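Local coordinates for protein HpcE (Thermus thermophilus, PDB 1WZO) that probably isomerises 2-hydroxyhepta-2,4-diene-1,7-dioate in the breakdown of aromatic compounds, as a member of the fumarylacetoacetate hydrolase family, at residues Met108-Val120 with Tyr190-Phe202. Sequence-based numbering, arbitrary orientation.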
loop_
_atom_site.group_PDB
_atom_site.type_symbol
_atom_site.label_atom_id
_atom_site.label_comp_id
_atom_site.label_asym_id
_atom_site.label_seq_id
_atom_site.Cartn_x
_atom_site.Cartn_y
_atom_site.Cartn_z
ATOM N N MET B 108 -3.082 4.553 -18.278
ATOM C CA MET B 108 -2.856 4.532 -19.715
ATOM C C MET B 108 -2.926 3.135 -20.324
ATOM O O MET B 108 -2.223 2.225 -19.892
ATOM C CB MET B 108 -1.480 5.116 -20.051
ATOM C CG MET B 108 -1.204 6.519 -19.534
ATOM S SD MET B 108 0.437 7.077 -20.080
ATOM C CE MET B 108 0.050 7.665 -21.740
ATOM N N LYS B 109 -3.782 2.981 -21.327
ATOM C CA LYS B 109 -3.919 1.727 -22.057
ATOM C C LYS B 109 -4.383 2.101 -23.455
ATOM O O LYS B 109 -5.435 2.725 -23.617
ATOM C CB LYS B 109 -4.938 0.787 -21.401
ATOM C CG LYS B 109 -5.004 -0.588 -22.073
ATOM C CD LYS B 109 -3.641 -1.288 -22.030
ATOM C CE LYS B 109 -3.635 -2.603 -22.810
ATOM N NZ LYS B 109 -4.473 -3.658 -22.173
ATOM N N ARG B 110 -3.575 1.738 -24.449
ATOM C CA ARG B 110 -3.857 2.025 -25.851
ATOM C C ARG B 110 -4.026 3.522 -26.108
ATOM O O ARG B 110 -4.944 3.947 -26.808
ATOM C CB ARG B 110 -5.106 1.270 -26.313
ATOM C CG ARG B 110 -4.948 -0.239 -26.280
ATOM C CD ARG B 110 -6.173 -0.942 -26.848
ATOM N NE ARG B 110 -6.066 -2.394 -26.732
ATOM C CZ ARG B 110 -5.102 -3.122 -27.291
ATOM N NH1 ARG B 110 -4.153 -2.537 -28.011
ATOM N NH2 ARG B 110 -5.085 -4.438 -27.124
ATOM N N VAL B 111 -3.128 4.318 -25.536
ATOM C CA VAL B 111 -3.160 5.765 -25.712
ATOM C C VAL B 111 -2.361 6.113 -26.958
ATOM O O VAL B 111 -1.264 5.594 -27.162
ATOM C CB VAL B 111 -2.531 6.486 -24.496
ATOM C CG1 VAL B 111 -2.475 7.997 -24.741
ATOM C CG2 VAL B 111 -3.338 6.176 -23.249
ATOM N N ARG B 112 -2.917 6.975 -27.803
ATOM C CA ARG B 112 -2.225 7.385 -29.017
ATOM C C ARG B 112 -1.166 8.418 -28.647
ATOM O O ARG B 112 -1.335 9.167 -27.691
ATOM C CB ARG B 112 -3.217 7.997 -30.013
ATOM C CG ARG B 112 -4.374 7.080 -30.378
ATOM C CD ARG B 112 -5.497 7.864 -31.044
ATOM N NE ARG B 112 -6.711 7.064 -31.177
ATOM C CZ ARG B 112 -7.909 7.562 -31.472
ATOM N NH1 ARG B 112 -8.060 8.868 -31.668
ATOM N NH2 ARG B 112 -8.961 6.755 -31.561
ATOM N N ALA B 113 -0.080 8.458 -29.408
ATOM C CA ALA B 113 1.006 9.397 -29.151
ATOM C C ALA B 113 0.539 10.854 -29.029
ATOM O O ALA B 113 0.988 11.588 -28.144
ATOM C CB ALA B 113 2.061 9.277 -30.254
ATOM N N LYS B 114 -0.364 11.270 -29.913
ATOM C CA LYS B 114 -0.863 12.644 -29.898
ATOM C C LYS B 114 -1.534 13.031 -28.580
ATOM O O LYS B 114 -1.594 14.211 -28.243
ATOM C CB LYS B 114 -1.844 12.871 -31.055
ATOM C CG LYS B 114 -3.173 12.148 -30.908
ATOM C CD LYS B 114 -4.110 12.457 -32.073
ATOM C CE LYS B 114 -5.361 11.582 -32.037
ATOM N NZ LYS B 114 -6.164 11.763 -30.794
ATOM N N ASP B 115 -2.033 12.043 -27.840
ATOM C CA ASP B 115 -2.707 12.298 -26.564
ATOM C C ASP B 115 -1.883 11.892 -25.343
ATOM O O ASP B 115 -2.283 12.165 -24.211
ATOM C CB ASP B 115 -4.026 11.529 -26.479
ATOM C CG ASP B 115 -4.960 11.820 -27.634
ATOM O OD1 ASP B 115 -5.228 13.010 -27.899
ATOM O OD2 ASP B 115 -5.436 10.852 -28.266
ATOM N N ALA B 116 -0.744 11.246 -25.573
ATOM C CA ALA B 116 0.091 10.750 -24.483
ATOM C C ALA B 116 0.510 11.740 -23.404
ATOM O O ALA B 116 0.340 11.464 -22.218
ATOM C CB ALA B 116 1.324 10.056 -25.047
ATOM N N LEU B 117 1.066 12.881 -23.796
ATOM C CA LEU B 117 1.512 13.844 -22.802
ATOM C C LEU B 117 0.392 14.335 -21.892
ATOM O O LEU B 117 0.662 14.877 -20.825
ATOM C CB LEU B 117 2.234 15.025 -23.472
ATOM C CG LEU B 117 3.538 14.658 -24.196
ATOM C CD1 LEU B 117 4.262 15.924 -24.649
ATOM C CD2 LEU B 117 4.438 13.854 -23.267
ATOM N N ASP B 118 -0.859 14.130 -22.298
ATOM C CA ASP B 118 -1.998 14.533 -21.476
ATOM C C ASP B 118 -2.160 13.618 -20.264
ATOM O O ASP B 118 -2.907 13.937 -19.336
ATOM C CB ASP B 118 -3.302 14.504 -22.279
ATOM C CG ASP B 118 -3.348 15.558 -23.357
ATOM O OD1 ASP B 118 -2.918 16.701 -23.086
ATOM O OD2 ASP B 118 -3.828 15.248 -24.470
ATOM N N TYR B 119 -1.474 12.477 -20.275
ATOM C CA TYR B 119 -1.562 11.534 -19.162
ATOM C C TYR B 119 -0.384 11.648 -18.209
ATOM O O TYR B 119 -0.309 10.920 -17.224
ATOM C CB TYR B 119 -1.648 10.093 -19.681
ATOM C CG TYR B 119 -2.932 9.785 -20.406
ATOM C CD1 TYR B 119 -3.167 10.271 -21.693
ATOM C CD2 TYR B 119 -3.924 9.020 -19.798
ATOM C CE1 TYR B 119 -4.360 10.002 -22.353
ATOM C CE2 TYR B 119 -5.117 8.744 -20.446
ATOM C CZ TYR B 119 -5.330 9.239 -21.723
ATOM O OH TYR B 119 -6.520 8.974 -22.360
ATOM N N VAL B 120 0.529 12.564 -18.508
ATOM C CA VAL B 120 1.715 12.775 -17.694
ATOM C C VAL B 120 1.456 13.699 -16.504
ATOM O O VAL B 120 0.887 14.780 -16.652
ATOM C CB VAL B 120 2.858 13.365 -18.550
ATOM C CG1 VAL B 120 4.049 13.720 -17.677
ATOM C CG2 VAL B 120 3.259 12.369 -19.627
ATOM N N TYR B 190 13.104 8.014 -29.876
ATOM C CA TYR B 190 11.674 7.826 -29.670
ATOM C C TYR B 190 11.297 8.857 -28.614
ATOM O O TYR B 190 11.906 8.905 -27.547
ATOM C CB TYR B 190 11.353 6.430 -29.125
ATOM C CG TYR B 190 11.302 5.326 -30.158
ATOM C CD1 TYR B 190 12.426 4.550 -30.439
ATOM C CD2 TYR B 190 10.120 5.044 -30.840
ATOM C CE1 TYR B 190 12.369 3.515 -31.374
ATOM C CE2 TYR B 190 10.052 4.014 -31.776
ATOM C CZ TYR B 190 11.180 3.257 -32.035
ATOM O OH TYR B 190 11.110 2.235 -32.952
ATOM N N SER B 191 10.297 9.678 -28.906
ATOM C CA SER B 191 9.871 10.705 -27.963
ATOM C C SER B 191 9.121 10.100 -26.785
ATOM O O SER B 191 8.738 8.927 -26.809
ATOM C CB SER B 191 8.955 11.707 -28.657
ATOM O OG SER B 191 7.738 11.093 -29.047
ATOM N N VAL B 192 8.916 10.911 -25.754
ATOM C CA VAL B 192 8.176 10.472 -24.584
ATOM C C VAL B 192 6.801 9.993 -25.055
ATOM O O VAL B 192 6.330 8.921 -24.660
ATOM C CB VAL B 192 7.989 11.631 -23.588
ATOM C CG1 VAL B 192 7.060 11.203 -22.467
ATOM C CG2 VAL B 192 9.345 12.069 -23.040
ATOM N N ALA B 193 6.161 10.787 -25.910
ATOM C CA ALA B 193 4.842 10.433 -26.434
ATOM C C ALA B 193 4.867 9.100 -27.181
ATOM O O ALA B 193 3.989 8.269 -26.995
ATOM C CB ALA B 193 4.324 11.537 -27.354
ATOM N N GLU B 194 5.868 8.894 -28.030
ATOM C CA GLU B 194 5.958 7.644 -28.774
ATOM C C GLU B 194 6.216 6.446 -27.858
ATOM O O GLU B 194 5.688 5.353 -28.087
ATOM C CB GLU B 194 7.055 7.734 -29.833
ATOM C CG GLU B 194 6.735 8.714 -30.959
ATOM C CD GLU B 194 7.884 8.858 -31.926
ATOM O OE1 GLU B 194 8.998 9.173 -31.465
ATOM O OE2 GLU B 194 7.674 8.656 -33.142
ATOM N N LEU B 195 7.032 6.654 -26.828
ATOM C CA LEU B 195 7.353 5.596 -25.874
ATOM C C LEU B 195 6.119 5.182 -25.064
ATOM O O LEU B 195 5.858 3.987 -24.878
ATOM C CB LEU B 195 8.477 6.059 -24.934
ATOM C CG LEU B 195 9.862 6.211 -25.574
ATOM C CD1 LEU B 195 10.822 6.875 -24.604
ATOM C CD2 LEU B 195 10.386 4.831 -25.981
ATOM N N LEU B 196 5.357 6.160 -24.583
ATOM C CA LEU B 196 4.158 5.856 -23.804
ATOM C C LEU B 196 3.093 5.184 -24.669
ATOM O O LEU B 196 2.283 4.393 -24.175
ATOM C CB LEU B 196 3.591 7.134 -23.168
ATOM C CG LEU B 196 4.465 7.809 -22.105
ATOM C CD1 LEU B 196 3.846 9.148 -21.720
ATOM C CD2 LEU B 196 4.600 6.907 -20.876
ATOM N N GLU B 197 3.090 5.496 -25.962
ATOM C CA GLU B 197 2.136 4.877 -26.877
ATOM C C GLU B 197 2.541 3.417 -27.072
ATOM O O GLU B 197 1.710 2.513 -27.003
ATOM C CB GLU B 197 2.159 5.583 -28.236
ATOM C CG GLU B 197 1.296 4.920 -29.299
ATOM C CD GLU B 197 1.453 5.584 -30.659
ATOM O OE1 GLU B 197 2.572 5.549 -31.206
ATOM O OE2 GLU B 197 0.466 6.144 -31.177
ATOM N N PHE B 198 3.830 3.206 -27.319
ATOM C CA PHE B 198 4.360 1.866 -27.539
ATOM C C PHE B 198 4.090 0.956 -26.348
ATOM O O PHE B 198 3.631 -0.177 -26.512
ATOM C CB PHE B 198 5.869 1.926 -27.793
ATOM C CG PHE B 198 6.501 0.578 -28.012
ATOM C CD1 PHE B 198 6.327 -0.101 -29.215
ATOM C CD2 PHE B 198 7.237 -0.031 -26.999
ATOM C CE1 PHE B 198 6.874 -1.376 -29.407
ATOM C CE2 PHE B 198 7.790 -1.305 -27.181
ATOM C CZ PHE B 198 7.603 -1.975 -28.389
ATOM N N ILE B 199 4.379 1.462 -25.152
ATOM C CA ILE B 199 4.201 0.698 -23.927
ATOM C C ILE B 199 2.744 0.456 -23.575
ATOM O O ILE B 199 2.335 -0.696 -23.385
ATOM C CB ILE B 199 4.906 1.392 -22.734
ATOM C CG1 ILE B 199 6.407 1.502 -23.018
ATOM C CG2 ILE B 199 4.652 0.602 -21.438
ATOM C CD1 ILE B 199 7.170 2.400 -22.039
ATOM N N SER B 200 1.953 1.529 -23.511
ATOM C CA SER B 200 0.542 1.417 -23.147
ATOM C C SER B 200 -0.280 0.591 -24.121
ATOM O O SER B 200 -1.422 0.247 -23.829
ATOM C CB SER B 200 -0.095 2.805 -22.995
ATOM O OG SER B 200 -0.265 3.441 -24.246
ATOM N N GLU B 201 0.292 0.277 -25.275
ATOM C CA GLU B 201 -0.416 -0.529 -26.257
ATOM C C GLU B 201 -0.663 -1.945 -25.725
ATOM O O GLU B 201 -1.685 -2.555 -26.038
ATOM C CB GLU B 201 0.381 -0.609 -27.568
ATOM C CG GLU B 201 -0.330 -1.386 -28.685
ATOM C CD GLU B 201 -0.003 -2.879 -28.692
ATOM O OE1 GLU B 201 -0.834 -3.665 -29.202
ATOM O OE2 GLU B 201 1.083 -3.269 -28.210
ATOM N N PHE B 202 0.258 -2.451 -24.910
ATOM C CA PHE B 202 0.145 -3.809 -24.370
ATOM C C PHE B 202 0.220 -3.886 -22.843
ATOM O O PHE B 202 -0.131 -4.905 -22.248
ATOM C CB PHE B 202 1.244 -4.698 -24.982
ATOM C CG PHE B 202 2.647 -4.305 -24.578
ATOM C CD1 PHE B 202 3.181 -4.718 -23.358
ATOM C CD2 PHE B 202 3.424 -3.499 -25.406
ATOM C CE1 PHE B 202 4.466 -4.334 -22.971
ATOM C CE2 PHE B 202 4.710 -3.110 -25.032
ATOM C CZ PHE B 202 5.236 -3.526 -23.811
HETATM O O HOH W 1 -1.074 2.754 -27.348
#
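The Arg110 guanidinium has the backbone O of Glu201 over one face; NH1 lies 3.2 Å from that O, but at an angle too poor for a hydrogen bond. Its plane is turned 62° from the Glu201 carboxylate, and NH1 to OE1 at 3.7 Å makes a long salt bridge. The Phe202 ring has Ile199 O over its centre on one face and Glu201 OE2 in plane at its edge. Over one face of the Tyr119 ring lies Val111 CG2, offset toward the rim, with the O atoms of Asp115 and Ala116 at the edge. OE2 of Glu197 is approached from 63° out of the carboxylate plane by Ala113 N, which donates to it at 3.0 Å. CG of Glu197 is anti to the backbone N and the chain runs on extended, carrying the carboxylate past Val111 O to the start of the short, weakly bonded helix about 113-116.

Ser200 O accepts from Arg110 N at 2.7 Å, nearly straight at hydrogen (173°), though the donor stands above the carbonyl plane. Ser200 OG receives a longer bond from Val111 N (3.3 Å) and donates to Leu196 O. Water 1 donates to both Val111 O and Glu197 O, adding a bridge.

Beside these polar contacts, the packing is apolar. Ala116 CB packs on Ala193 CB at 4.1 Å, and the CA atoms of Ala113 and Ala193 are 4.8 Å apart, consistent with small side chains permitting close approach. Leu196 meets Met108 CE through CB and Val120 CG2 through CD1. Lys109 forms a salt bridge with Asp149 of the second subunit.

Three backbone N-H groups of 108-120 (Arg110, Val111, Ala113) are thus bound by two residues of 190-202, Ser200 and Glu197, consistent with specific docking of the connection between strands 94-104 and 120-131; the peripheral Arg110-Glu201 ion pair probably adds little.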